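Local structure of DNA polymerase III beta subunit (Streptococcus pyogenes, 2AVT) at residues M1-N7 / G66-P72; A14-T18 / E55-P59; A74-E78 / G117-Y123; L89-N95 / T107-I113. The protein probably encircles DNA as a ring of two subunits and tethers the replicative polymerase to its template, acting as a processivity factor. One frame throughout, in Å; residues are numbered along the deposited sequence.

Contact 1 (M1-N7 / G66-P72); sequences MIQFSIN and GLLITSP
A classic beta bulge illustrates how a strand pair absorbs one extra residue and still keeps its hydrogen bonds. Strands 3-7 and 67-71 run antiparallel, the short axes 4.5 Å apart at 169°. Ser5 and Leu68 form a hydrogen-bonded pair, with N to O distances of 2.9 Å in both directions, and Phe4-Ile69 and Ile6-Leu67 are non-hydrogen-bonded pairs. The register then slips: Gln3 O accepts from both Thr70 N (2.8 Å) and Ser71 N (3.1 Å), while Gln3 N donates to Ser71 O (3.2 Å). Thr70 and Ser71 together face Gln3, Thr70 with phi/psi near -103/-36° and its CB 3.3 Å from Gln3 CG. On the apolar face, chi1 p carries the Phe4 ring away from the partner strand and opens a hollow beside Ile6. Leu67 CD1 fills it, 3.6 Å from Phe4 CD2 and 4.1 Å from Ile6 CB, while Ile69 CG1 lies 3.9 Å from Phe4 CB. Val38 and Val43 of the second sheet meet this face. At the ends, Asn7 N donates to Gly66 O (2.9 Å) and Ser71 OG to Met1 O (2.6 Å). Backbone bonds fix the alignment, and apolar knobs on one face join it to the core.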
loop_
_atom_site.group_PDB
_atom_site.type_symbol
_atom_site.label_atom_id
_atom_site.label_comp_id
_atom_site.label_asym_id
_atom_site.label_seq_id
_atom_site.Cartn_x
_atom_site.Cartn_y
_atom_site.Cartn_z
ATOM N N MET A 1 11.558 39.630 4.823
ATOM C CA MET A 1 11.526 38.142 4.769
ATOM C C MET A 1 10.143 37.597 5.095
ATOM O O MET A 1 9.306 38.298 5.665
ATOM C CB MET A 1 12.554 37.567 5.734
ATOM C CG MET A 1 13.967 38.027 5.445
ATOM S SD MET A 1 15.135 37.280 6.571
ATOM C CE MET A 1 14.899 38.340 7.997
ATOM N N ILE A 2 9.919 36.337 4.730
ATOM C CA ILE A 2 8.641 35.667 4.940
ATOM C C ILE A 2 8.171 35.637 6.380
ATOM O O ILE A 2 8.961 35.468 7.301
ATOM C CB ILE A 2 8.682 34.188 4.458
ATOM C CG1 ILE A 2 8.856 34.131 2.942
ATOM C CG2 ILE A 2 7.395 33.461 4.868
ATOM C CD1 ILE A 2 9.041 32.716 2.401
ATOM N N GLN A 3 6.863 35.789 6.553
ATOM C CA GLN A 3 6.241 35.715 7.864
ATOM C C GLN A 3 4.734 35.588 7.742
ATOM O O GLN A 3 4.052 36.524 7.312
ATOM C CB GLN A 3 6.561 36.934 8.722
ATOM C CG GLN A 3 5.751 36.951 10.021
ATOM C CD GLN A 3 6.619 37.029 11.261
ATOM O OE1 GLN A 3 7.414 37.958 11.416
ATOM N NE2 GLN A 3 6.474 36.049 12.150
ATOM N N PHE A 4 4.215 34.427 8.119
ATOM C CA PHE A 4 2.779 34.199 8.070
ATOM C C PHE A 4 2.401 33.069 9.017
ATOM O O PHE A 4 3.245 32.250 9.392
ATOM C CB PHE A 4 2.329 33.888 6.626
ATOM C CG PHE A 4 2.772 32.538 6.096
ATOM C CD1 PHE A 4 3.981 32.397 5.421
ATOM C CD2 PHE A 4 1.961 31.415 6.239
ATOM C CE1 PHE A 4 4.372 31.167 4.893
ATOM C CE2 PHE A 4 2.350 30.183 5.712
ATOM C CZ PHE A 4 3.555 30.060 5.039
ATOM N N SER A 5 1.137 33.057 9.421
ATOM C CA SER A 5 0.593 32.037 10.304
ATOM C C SER A 5 -0.507 31.377 9.504
ATOM O O SER A 5 -1.251 32.049 8.793
ATOM C CB SER A 5 0.006 32.670 11.569
ATOM O OG SER A 5 1.027 33.287 12.336
ATOM N N ILE A 6 -0.636 30.069 9.626
ATOM C CA ILE A 6 -1.643 29.380 8.851
ATOM C C ILE A 6 -2.202 28.203 9.606
ATOM O O ILE A 6 -1.563 27.679 10.520
ATOM C CB ILE A 6 -1.031 28.884 7.509
ATOM C CG1 ILE A 6 -2.125 28.381 6.570
ATOM C CG2 ILE A 6 -0.039 27.753 7.771
ATOM C CD1 ILE A 6 -1.615 28.114 5.160
ATOM N N ASN A 7 -3.406 27.799 9.220
ATOM C CA ASN A 7 -4.073 26.652 9.817
ATOM C C ASN A 7 -3.334 25.419 9.277
ATOM O O ASN A 7 -3.125 25.304 8.066
ATOM C CB ASN A 7 -5.542 26.639 9.387
ATOM C CG ASN A 7 -6.265 25.377 9.800
ATOM O OD1 ASN A 7 -6.052 24.314 9.223
ATOM N ND2 ASN A 7 -7.125 25.487 10.809
ATOM N N GLY A 66 -7.256 29.542 9.213
ATOM C CA GLY A 66 -7.090 30.729 8.397
ATOM C C GLY A 66 -5.655 30.955 7.967
ATOM O O GLY A 66 -4.809 30.072 8.072
ATOM N N LEU A 67 -5.386 32.155 7.473
ATOM C CA LEU A 67 -4.063 32.530 7.006
ATOM C C LEU A 67 -3.882 34.014 7.243
ATOM O O LEU A 67 -4.694 34.821 6.791
ATOM C CB LEU A 67 -3.925 32.249 5.501
ATOM C CG LEU A 67 -2.739 32.921 4.800
ATOM C CD1 LEU A 67 -1.436 32.349 5.338
ATOM C CD2 LEU A 67 -2.833 32.704 3.293
ATOM N N LEU A 68 -2.824 34.370 7.958
ATOM C CA LEU A 68 -2.525 35.763 8.229
ATOM C C LEU A 68 -1.093 35.990 7.779
ATOM O O LEU A 68 -0.167 35.340 8.272
ATOM C CB LEU A 68 -2.664 36.070 9.727
ATOM C CG LEU A 68 -2.106 37.439 10.145
ATOM C CD1 LEU A 68 -2.738 38.531 9.284
ATOM C CD2 LEU A 68 -2.390 37.702 11.629
ATOM N N ILE A 69 -0.922 36.909 6.837
ATOM C CA ILE A 69 0.386 37.231 6.294
ATOM C C ILE A 69 0.912 38.548 6.838
ATOM O O ILE A 69 0.252 39.586 6.759
ATOM C CB ILE A 69 0.327 37.292 4.762
ATOM C CG1 ILE A 69 0.027 35.889 4.212
ATOM C CG2 ILE A 69 1.619 37.860 4.215
ATOM C CD1 ILE A 69 -0.139 35.828 2.705
ATOM N N THR A 70 2.124 38.490 7.373
ATOM C CA THR A 70 2.784 39.638 7.977
ATOM C C THR A 70 3.864 40.261 7.111
ATOM O O THR A 70 4.041 41.479 7.121
ATOM C CB THR A 70 3.413 39.231 9.310
ATOM O OG1 THR A 70 2.375 39.011 10.269
ATOM C CG2 THR A 70 4.372 40.299 9.810
ATOM N N SER A 71 4.590 39.428 6.370
ATOM C CA SER A 71 5.662 39.917 5.514
ATOM C C SER A 71 5.858 39.018 4.291
ATOM O O SER A 71 5.739 37.794 4.377
ATOM C CB SER A 71 6.961 40.012 6.317
ATOM O OG SER A 71 8.000 40.581 5.535
ATOM N N PRO A 72 6.148 39.630 3.131
ATOM C CA PRO A 72 6.372 38.979 1.833
ATOM C C PRO A 72 7.705 38.236 1.784
ATOM O O PRO A 72 8.589 38.484 2.599
ATOM C CB PRO A 72 6.351 40.153 0.839
ATOM C CG PRO A 72 5.616 41.242 1.573
ATOM C CD PRO A 72 6.134 41.094 2.978
#

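Contact 2 (A14-T18 / E55-P59); sequences ALNTT and ENTIP
Helix-on-sheet packing is a recurring element of the fold of ring-shaped DNA polymerase processivity factors, in which helices typically line the inside of the ring and sheets form its outer wall; here the last turn of helix 8-18 lies over strand 52-59. The segments are a regular helix (phi/psi near -67/-40°) and an extended strand, their axes 8.7 Å apart and running almost oppositely, at 171°. Ala14 comes first: its CB points toward the strand and packs on Ile58 CD1 at 3.7 Å. Leu15 turns away, to Leu45 and to Phe82 and Ile83 of helix 79-88, so the helix also has a partner beside it. Thr17 points toward the strand, its CB 3.9 Å from Asn56 ND2, while its hydroxyl bonds back to His13 O. Thr18 makes the closest backbone approach, CA to CA 6.4 Å from Asn56, and its OG1 sits 3.5 Å from Asn56 CB. Asn56 is the buried polar knob of the strand, chi1 t and chi2 near 18°, reaching for the helix. The same strand pairs along one edge with strand 238-243 of the central domain and along the other with strand 42-48, making the sheet continuous between the two domains. At the centre, Ala14 O accepts from Thr18 OG1 at 2.9 Å and, weakly, from Asn56 ND2 at 3.3 Å.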
loop_
_atom_site.group_PDB
_atom_site.type_symbol
_atom_site.label_atom_id
_atom_site.label_comp_id
_atom_site.label_asym_id
_atom_site.label_seq_id
_atom_site.Cartn_x
_atom_site.Cartn_y
_atom_site.Cartn_z
ATOM N N ALA A 14 -3.165 21.784 0.824
ATOM C CA ALA A 14 -2.593 22.494 -0.318
ATOM C C ALA A 14 -1.196 21.976 -0.689
ATOM O O ALA A 14 -0.833 21.944 -1.862
ATOM C CB ALA A 14 -2.527 23.995 -0.022
ATOM N N LEU A 15 -0.413 21.594 0.317
ATOM C CA LEU A 15 0.929 21.073 0.088
ATOM C C LEU A 15 0.880 19.730 -0.626
ATOM O O LEU A 15 1.637 19.494 -1.564
ATOM C CB LEU A 15 1.682 20.917 1.419
ATOM C CG LEU A 15 2.198 22.212 2.049
ATOM C CD1 LEU A 15 2.645 21.980 3.506
ATOM C CD2 LEU A 15 3.345 22.738 1.202
ATOM N N ASN A 16 -0.004 18.846 -0.178
ATOM C CA ASN A 16 -0.118 17.530 -0.788
ATOM C C ASN A 16 -0.611 17.602 -2.224
ATOM O O ASN A 16 -0.335 16.715 -3.017
ATOM C CB ASN A 16 -1.052 16.639 0.022
ATOM C CG ASN A 16 -0.449 16.226 1.347
ATOM O OD1 ASN A 16 0.769 16.266 1.523
ATOM N ND2 ASN A 16 -1.296 15.807 2.281
ATOM N N THR A 17 -1.350 18.654 -2.554
ATOM C CA THR A 17 -1.849 18.819 -3.915
ATOM C C THR A 17 -0.693 19.214 -4.826
ATOM O O THR A 17 -0.538 18.690 -5.930
ATOM C CB THR A 17 -2.901 19.929 -3.994
ATOM O OG1 THR A 17 -4.038 19.565 -3.205
ATOM C CG2 THR A 17 -3.336 20.143 -5.432
ATOM N N THR A 18 0.103 20.163 -4.350
ATOM C CA THR A 18 1.249 20.661 -5.092
ATOM C C THR A 18 2.296 19.557 -5.267
ATOM O O THR A 18 2.942 19.461 -6.314
ATOM C CB THR A 18 1.894 21.849 -4.350
ATOM O OG1 THR A 18 0.892 22.839 -4.069
ATOM C CG2 THR A 18 2.990 22.473 -5.202
ATOM N N GLU A 55 0.890 25.371 -9.624
ATOM C CA GLU A 55 0.982 26.602 -8.841
ATOM C C GLU A 55 -0.342 26.674 -8.094
ATOM O O GLU A 55 -1.399 26.914 -8.687
ATOM C CB GLU A 55 1.173 27.831 -9.733
ATOM C CG GLU A 55 2.618 28.052 -10.157
ATOM C CD GLU A 55 2.814 29.300 -11.001
ATOM O OE1 GLU A 55 2.250 30.354 -10.710
ATOM O OE2 GLU A 55 3.640 29.191 -12.041
ATOM N N ASN A 56 -0.278 26.441 -6.791
ATOM C CA ASN A 56 -1.468 26.418 -5.955
ATOM C C ASN A 56 -1.395 27.522 -4.912
ATOM O O ASN A 56 -0.475 27.577 -4.087
ATOM C CB ASN A 56 -1.591 25.030 -5.313
ATOM C CG ASN A 56 -2.870 24.859 -4.503
ATOM O OD1 ASN A 56 -3.832 25.614 -4.654
ATOM N ND2 ASN A 56 -2.889 23.844 -3.651
ATOM N N THR A 57 -2.380 28.408 -4.967
ATOM C CA THR A 57 -2.436 29.548 -4.080
ATOM C C THR A 57 -3.461 29.432 -2.966
ATOM O O THR A 57 -4.612 29.058 -3.200
ATOM C CB THR A 57 -2.745 30.842 -4.878
ATOM O OG1 THR A 57 -1.678 31.105 -5.797
ATOM C CG2 THR A 57 -2.909 32.032 -3.931
ATOM N N ILE A 58 -3.022 29.749 -1.754
ATOM C CA ILE A 58 -3.892 29.759 -0.586
ATOM C C ILE A 58 -4.139 31.252 -0.385
ATOM O O ILE A 58 -3.219 32.004 -0.049
ATOM C CB ILE A 58 -3.197 29.214 0.667
ATOM C CG1 ILE A 58 -2.741 27.771 0.446
ATOM C CG2 ILE A 58 -4.165 29.264 1.851
ATOM C CD1 ILE A 58 -1.772 27.310 1.511
ATOM N N PRO A 59 -5.379 31.702 -0.624
ATOM C CA PRO A 59 -5.812 33.098 -0.495
ATOM C C PRO A 59 -5.958 33.606 0.936
ATOM O O PRO A 59 -6.380 32.874 1.823
ATOM C CB PRO A 59 -7.147 33.099 -1.223
ATOM C CG PRO A 59 -7.699 31.753 -0.842
ATOM C CD PRO A 59 -6.498 30.849 -1.064
#

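Contact 3 (A74-E78 / G117-Y123); sequences AILLE and GKDVDQY
Leu76 is the apolar centre of a short antiparallel bridge, where the chain leaving strand 111-116 meets strand 73-78, an outermost strand of the other sheet, before folding into a 3-10 turn at 120-122. With rotamer mt, its side chain enters the bend of 117-123: Leu76 CD2 lies 3.9 Å from Val120 CG1, and Leu76 CD1 lies 4.0 Å from Tyr123 CB and 3.5 Å from Asp119 O. Val120 CG1 also touches Ala74 CB at 3.5 Å. Around this core, Leu76 and Lys118 form a single hydrogen-bonded pair, CA to CA 4.9 Å, with Leu76 N to Lys118 O at 2.9 Å and Lys118 N to Leu76 O at 2.8 Å. Gly117 CA lies 3.1 Å from Leu76 O and 3.7 Å from Leu77 CD2; a CB there would collide with both residues. The 3-10 turn closes with Tyr123 N to Val120 O at 2.8 Å, and the Tyr123 hydroxyl bonds to Ser48, so the bend is tied to the same sheet. Towards solvent, water 1 joins Ala74 O (2.6 Å) to Val120 N (2.8 Å). Glu78, whose OE1 is held by Ser32, forms a long salt bridge through OE2, 4.0 Å from Lys118 NZ.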
loop_
_atom_site.group_PDB
_atom_site.type_symbol
_atom_site.label_atom_id
_atom_site.label_comp_id
_atom_site.label_asym_id
_atom_site.label_seq_id
_atom_site.Cartn_x
_atom_site.Cartn_y
_atom_site.Cartn_z
ATOM N N ALA A 74 10.076 34.721 -0.469
ATOM C CA ALA A 74 10.077 33.546 -1.321
ATOM C C ALA A 74 11.215 32.615 -0.904
ATOM O O ALA A 74 12.332 33.061 -0.641
ATOM C CB ALA A 74 10.221 33.962 -2.776
ATOM N N ILE A 75 10.932 31.321 -0.831
ATOM C CA ILE A 75 11.947 30.365 -0.417
ATOM C C ILE A 75 11.674 28.982 -0.976
ATOM O O ILE A 75 10.537 28.669 -1.332
ATOM C CB ILE A 75 12.024 30.278 1.140
ATOM C CG1 ILE A 75 13.272 29.506 1.570
ATOM C CG2 ILE A 75 10.791 29.570 1.705
ATOM C CD1 ILE A 75 13.412 29.381 3.077
ATOM N N LEU A 76 12.732 28.174 -1.069
ATOM C CA LEU A 76 12.662 26.796 -1.539
ATOM C C LEU A 76 13.027 25.849 -0.381
ATOM O O LEU A 76 14.006 26.074 0.331
ATOM C CB LEU A 76 13.652 26.556 -2.687
ATOM C CG LEU A 76 13.619 27.432 -3.946
ATOM C CD1 LEU A 76 14.671 26.920 -4.938
ATOM C CD2 LEU A 76 12.230 27.377 -4.573
ATOM N N LEU A 77 12.257 24.779 -0.224
ATOM C CA LEU A 77 12.482 23.791 0.825
ATOM C C LEU A 77 12.280 22.412 0.204
ATOM O O LEU A 77 11.490 22.276 -0.738
ATOM C CB LEU A 77 11.463 23.995 1.966
ATOM C CG LEU A 77 11.524 25.317 2.735
ATOM C CD1 LEU A 77 10.274 25.508 3.606
ATOM C CD2 LEU A 77 12.780 25.325 3.588
ATOM N N GLU A 78 12.992 21.396 0.693
ATOM C CA GLU A 78 12.807 20.048 0.147
ATOM C C GLU A 78 11.357 19.694 0.426
ATOM O O GLU A 78 10.929 19.670 1.578
ATOM C CB GLU A 78 13.728 19.034 0.833
ATOM C CG GLU A 78 15.191 19.155 0.456
ATOM C CD GLU A 78 15.428 18.939 -1.026
ATOM O OE1 GLU A 78 14.790 18.036 -1.602
ATOM O OE2 GLU A 78 16.261 19.660 -1.609
ATOM N N GLY A 117 16.767 26.351 3.916
ATOM C CA GLY A 117 16.194 26.342 2.580
ATOM C C GLY A 117 17.108 26.984 1.548
ATOM O O GLY A 117 18.280 27.234 1.808
ATOM N N LYS A 118 16.576 27.261 0.367
ATOM C CA LYS A 118 17.387 27.870 -0.678
ATOM C C LYS A 118 16.686 29.055 -1.302
ATOM O O LYS A 118 15.457 29.158 -1.257
ATOM C CB LYS A 118 17.699 26.853 -1.777
ATOM C CG LYS A 118 18.535 25.660 -1.338
ATOM C CD LYS A 118 18.918 24.820 -2.548
ATOM C CE LYS A 118 19.749 23.600 -2.163
ATOM N NZ LYS A 118 18.939 22.595 -1.433
ATOM N N ASP A 119 17.485 29.942 -1.886
ATOM C CA ASP A 119 16.985 31.134 -2.559
ATOM C C ASP A 119 16.181 30.678 -3.776
ATOM O O ASP A 119 16.603 29.779 -4.500
ATOM C CB ASP A 119 18.162 31.995 -3.018
ATOM C CG ASP A 119 17.736 33.374 -3.455
ATOM O OD1 ASP A 119 16.961 33.495 -4.433
ATOM O OD2 ASP A 119 18.176 34.341 -2.803
ATOM N N VAL A 120 15.033 31.303 -4.005
ATOM C CA VAL A 120 14.180 30.925 -5.132
ATOM C C VAL A 120 14.801 31.130 -6.510
ATOM O O VAL A 120 14.348 30.523 -7.471
ATOM C CB VAL A 120 12.826 31.673 -5.104
ATOM C CG1 VAL A 120 11.998 31.207 -3.919
ATOM C CG2 VAL A 120 13.065 33.175 -5.050
ATOM N N ASP A 121 15.820 31.978 -6.622
ATOM C CA ASP A 121 16.434 32.193 -7.926
ATOM C C ASP A 121 17.069 30.915 -8.460
ATOM O O ASP A 121 17.460 30.848 -9.621
ATOM C CB ASP A 121 17.475 33.317 -7.881
ATOM C CG ASP A 121 18.536 33.097 -6.823
ATOM O OD1 ASP A 121 19.056 31.966 -6.719
ATOM O OD2 ASP A 121 18.859 34.071 -6.101
ATOM N N GLN A 122 17.157 29.890 -7.620
ATOM C CA GLN A 122 17.729 28.623 -8.064
ATOM C C GLN A 122 16.681 27.780 -8.798
ATOM O O GLN A 122 17.016 26.807 -9.474
ATOM C CB GLN A 122 18.287 27.839 -6.868
ATOM C CG GLN A 122 19.437 28.548 -6.163
ATOM C CD GLN A 122 20.115 27.693 -5.108
ATOM O OE1 GLN A 122 20.325 26.495 -5.303
ATOM N NE2 GLN A 122 20.487 28.311 -3.991
ATOM N N TYR A 123 15.416 28.171 -8.673
ATOM C CA TYR A 123 14.312 27.444 -9.299
ATOM C C TYR A 123 14.048 27.913 -10.737
ATOM O O TYR A 123 14.103 29.097 -11.023
ATOM C CB TYR A 123 13.037 27.636 -8.471
ATOM C CG TYR A 123 12.045 26.516 -8.623
ATOM C CD1 TYR A 123 12.253 25.288 -7.997
ATOM C CD2 TYR A 123 10.925 26.666 -9.429
ATOM C CE1 TYR A 123 11.369 24.236 -8.170
ATOM C CE2 TYR A 123 10.043 25.629 -9.613
ATOM C CZ TYR A 123 10.269 24.414 -8.984
ATOM O OH TYR A 123 9.398 23.380 -9.200
HETATM O O HOH W 1 14.470 33.338 -2.172
HETATM O O HOH W 2 15.723 23.088 -1.342
#

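Contact 4 (L89-N95 / T107-I113); sequences LPDISIN and TSGKSEI
The open end of hairpin 93-99/103-108 meets the tight turn that follows it. Asn95 and Thr107 form an antiparallel hydrogen-bonded pair, CA to CA 5.1 Å, with Asn95 N to Thr107 O and Thr107 N to Asn95 O both 2.9 Å. Past it, Ser108 to Ser111 make a type II' beta turn, with Gly109 (phi 69°, psi -134°) and Lys110 (phi -89°, psi 5°) at its corners, closed by Ser111 N to Ser108 O at 3.1 Å and Ser108 N to Ser111 O at 3.0 Å. Opposite, 89-92 is a loop that folds over the turn. Ser108, chi1 t, plugs the space between: its OG accepts from Asp91 N at 2.9 Å, and its CB meets Leu89 CB at 3.7 Å. Pro90 CG rests 3.1 Å from Ser108 O, and Leu89 CD2 packs on Ile113 CD1 at 3.6 Å. Water 3 accepts from Gly109 N at 2.9 Å and donates weakly to Ser93 O at 3.3 Å. Residues 111-113 pair with a strand of the second subunit; Lys110 forms a salt bridge to Asp316 of the second subunit and Ser111 OG a hydrogen bond to Glu313 of the second subunit. The turn is closed by its own backbone bonds, with the loop packed and bonded against Ser108, and it presents Lys110 and Ser111 to the interface, where the N-terminal domain of one chain meets the C-terminal domain of the other.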
loop_
_atom_site.group_PDB
_atom_site.type_symbol
_atom_site.label_atom_id
_atom_site.label_comp_id
_atom_site.label_asym_id
_atom_site.label_seq_id
_atom_site.Cartn_x
_atom_site.Cartn_y
_atom_site.Cartn_z
ATOM N N LEU A 89 3.666 18.657 13.159
ATOM C CA LEU A 89 3.545 19.714 14.168
ATOM C C LEU A 89 2.309 19.500 15.022
ATOM O O LEU A 89 1.259 19.091 14.525
ATOM C CB LEU A 89 3.553 21.088 13.504
ATOM C CG LEU A 89 4.952 21.393 12.944
ATOM C CD1 LEU A 89 4.949 22.712 12.179
ATOM C CD2 LEU A 89 5.947 21.454 14.090
ATOM N N PRO A 90 2.425 19.783 16.330
ATOM C CA PRO A 90 1.369 19.622 17.331
ATOM C C PRO A 90 0.099 20.481 17.308
ATOM O O PRO A 90 -0.998 19.940 17.391
ATOM C CB PRO A 90 2.138 19.751 18.646
ATOM C CG PRO A 90 3.133 20.830 18.327
ATOM C CD PRO A 90 3.597 20.469 16.908
ATOM N N ASP A 91 0.236 21.799 17.202
ATOM C CA ASP A 91 -0.940 22.670 17.222
ATOM C C ASP A 91 -1.667 22.940 15.911
ATOM O O ASP A 91 -1.111 22.794 14.818
ATOM C CB ASP A 91 -0.588 24.004 17.879
ATOM C CG ASP A 91 -0.764 23.971 19.389
ATOM O OD1 ASP A 91 -0.218 23.051 20.047
ATOM O OD2 ASP A 91 -1.448 24.870 19.922
ATOM N N ILE A 92 -2.920 23.359 16.050
ATOM C CA ILE A 92 -3.788 23.657 14.922
ATOM C C ILE A 92 -3.228 24.741 14.015
ATOM O O ILE A 92 -3.498 24.744 12.818
ATOM C CB ILE A 92 -5.188 24.089 15.413
ATOM C CG1 ILE A 92 -5.772 23.004 16.319
ATOM C CG2 ILE A 92 -6.111 24.316 14.224
ATOM C CD1 ILE A 92 -7.136 23.343 16.912
ATOM N N SER A 93 -2.449 25.661 14.573
ATOM C CA SER A 93 -1.880 26.728 13.770
ATOM C C SER A 93 -0.361 26.759 13.788
ATOM O O SER A 93 0.280 26.464 14.797
ATOM C CB SER A 93 -2.432 28.094 14.204
ATOM O OG SER A 93 -2.288 28.291 15.596
ATOM N N ILE A 94 0.203 27.133 12.649
ATOM C CA ILE A 94 1.640 27.193 12.484
ATOM C C ILE A 94 2.100 28.576 12.085
ATOM O O ILE A 94 1.495 29.220 11.224
ATOM C CB ILE A 94 2.101 26.203 11.399
ATOM C CG1 ILE A 94 1.695 24.787 11.798
ATOM C CG2 ILE A 94 3.607 26.288 11.215
ATOM C CD1 ILE A 94 2.019 23.748 10.765
ATOM N N ASN A 95 3.174 29.029 12.715
ATOM C CA ASN A 95 3.746 30.322 12.403
ATOM C C ASN A 95 5.018 30.025 11.627
ATOM O O ASN A 95 5.824 29.196 12.049
ATOM C CB ASN A 95 4.073 31.087 13.681
ATOM C CG ASN A 95 4.416 32.537 13.416
ATOM O OD1 ASN A 95 5.525 32.863 12.998
ATOM N ND2 ASN A 95 3.452 33.421 13.648
ATOM N N THR A 107 6.918 27.442 14.108
ATOM C CA THR A 107 6.496 27.359 15.501
ATOM C C THR A 107 5.047 26.913 15.594
ATOM O O THR A 107 4.151 27.502 14.970
ATOM C CB THR A 107 6.642 28.714 16.215
ATOM O OG1 THR A 107 8.010 29.126 16.170
ATOM C CG2 THR A 107 6.209 28.602 17.678
ATOM N N SER A 108 4.825 25.849 16.350
ATOM C CA SER A 108 3.495 25.302 16.546
ATOM C C SER A 108 3.437 24.788 17.973
ATOM O O SER A 108 4.034 23.763 18.295
ATOM C CB SER A 108 3.234 24.150 15.572
ATOM O OG SER A 108 1.933 23.620 15.748
ATOM N N GLY A 109 2.712 25.502 18.824
ATOM C CA GLY A 109 2.615 25.095 20.212
ATOM C C GLY A 109 3.966 25.304 20.858
ATOM O O GLY A 109 4.604 26.335 20.655
ATOM N N LYS A 110 4.422 24.311 21.607
ATOM C CA LYS A 110 5.705 24.389 22.295
ATOM C C LYS A 110 6.842 23.883 21.425
ATOM O O LYS A 110 7.980 23.790 21.887
ATOM C CB LYS A 110 5.652 23.552 23.571
ATOM C CG LYS A 110 4.667 24.066 24.595
ATOM C CD LYS A 110 4.100 22.916 25.398
ATOM C CE LYS A 110 3.453 21.905 24.460
ATOM N NZ LYS A 110 2.618 20.916 25.189
ATOM N N SER A 111 6.534 23.560 20.171
ATOM C CA SER A 111 7.537 23.029 19.257
ATOM C C SER A 111 8.078 24.057 18.270
ATOM O O SER A 111 7.316 24.739 17.581
ATOM C CB SER A 111 6.952 21.833 18.489
ATOM O OG SER A 111 7.953 21.174 17.731
ATOM N N GLU A 112 9.401 24.180 18.231
ATOM C CA GLU A 112 10.066 25.094 17.313
ATOM C C GLU A 112 11.065 24.320 16.450
ATOM O O GLU A 112 12.054 23.772 16.958
ATOM C CB GLU A 112 10.810 26.191 18.059
ATOM C CG GLU A 112 11.582 27.087 17.103
ATOM C CD GLU A 112 12.396 28.144 17.804
ATOM O OE1 GLU A 112 11.805 29.132 18.278
ATOM O OE2 GLU A 112 13.633 27.981 17.885
ATOM N N ILE A 113 10.797 24.286 15.150
ATOM C CA ILE A 113 11.642 23.573 14.191
ATOM C C ILE A 113 12.180 24.528 13.132
ATOM O O ILE A 113 11.413 25.196 12.431
ATOM C CB ILE A 113 10.842 22.436 13.492
ATOM C CG1 ILE A 113 10.437 21.384 14.528
ATOM C CG2 ILE A 113 11.689 21.794 12.376
ATOM C CD1 ILE A 113 9.412 20.377 14.032
HETATM O O HOH W 3 0.554 27.210 18.007
HETATM O O HOH W 4 8.101 30.761 13.768
#

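How the contacts relate
All four belong to the N-terminal domain, whose two sheets and helix 8-18 they connect. Contacts 1 and 4, centres about 14 Å apart, share one sheet through strands 3-7 and 93-99, joined by Ile6 N to Ile94 O at 2.8 Å. Contacts 2 and 3, centres about 16 Å apart, both reach the other sheet. Contact 1 touches each of the others: Ile6 CD1 packs on Ile58 CD1 (3.7 Å), Ile2 CD1 on Ile75 CG2 (3.7 Å). Along the chain contact 2 falls between the segments of contact 1, and contact 4 between those of contact 3. Contact 2 lies on the sheet shared with the central domain, contact 4 at the subunit interface, about 20 Å between centres.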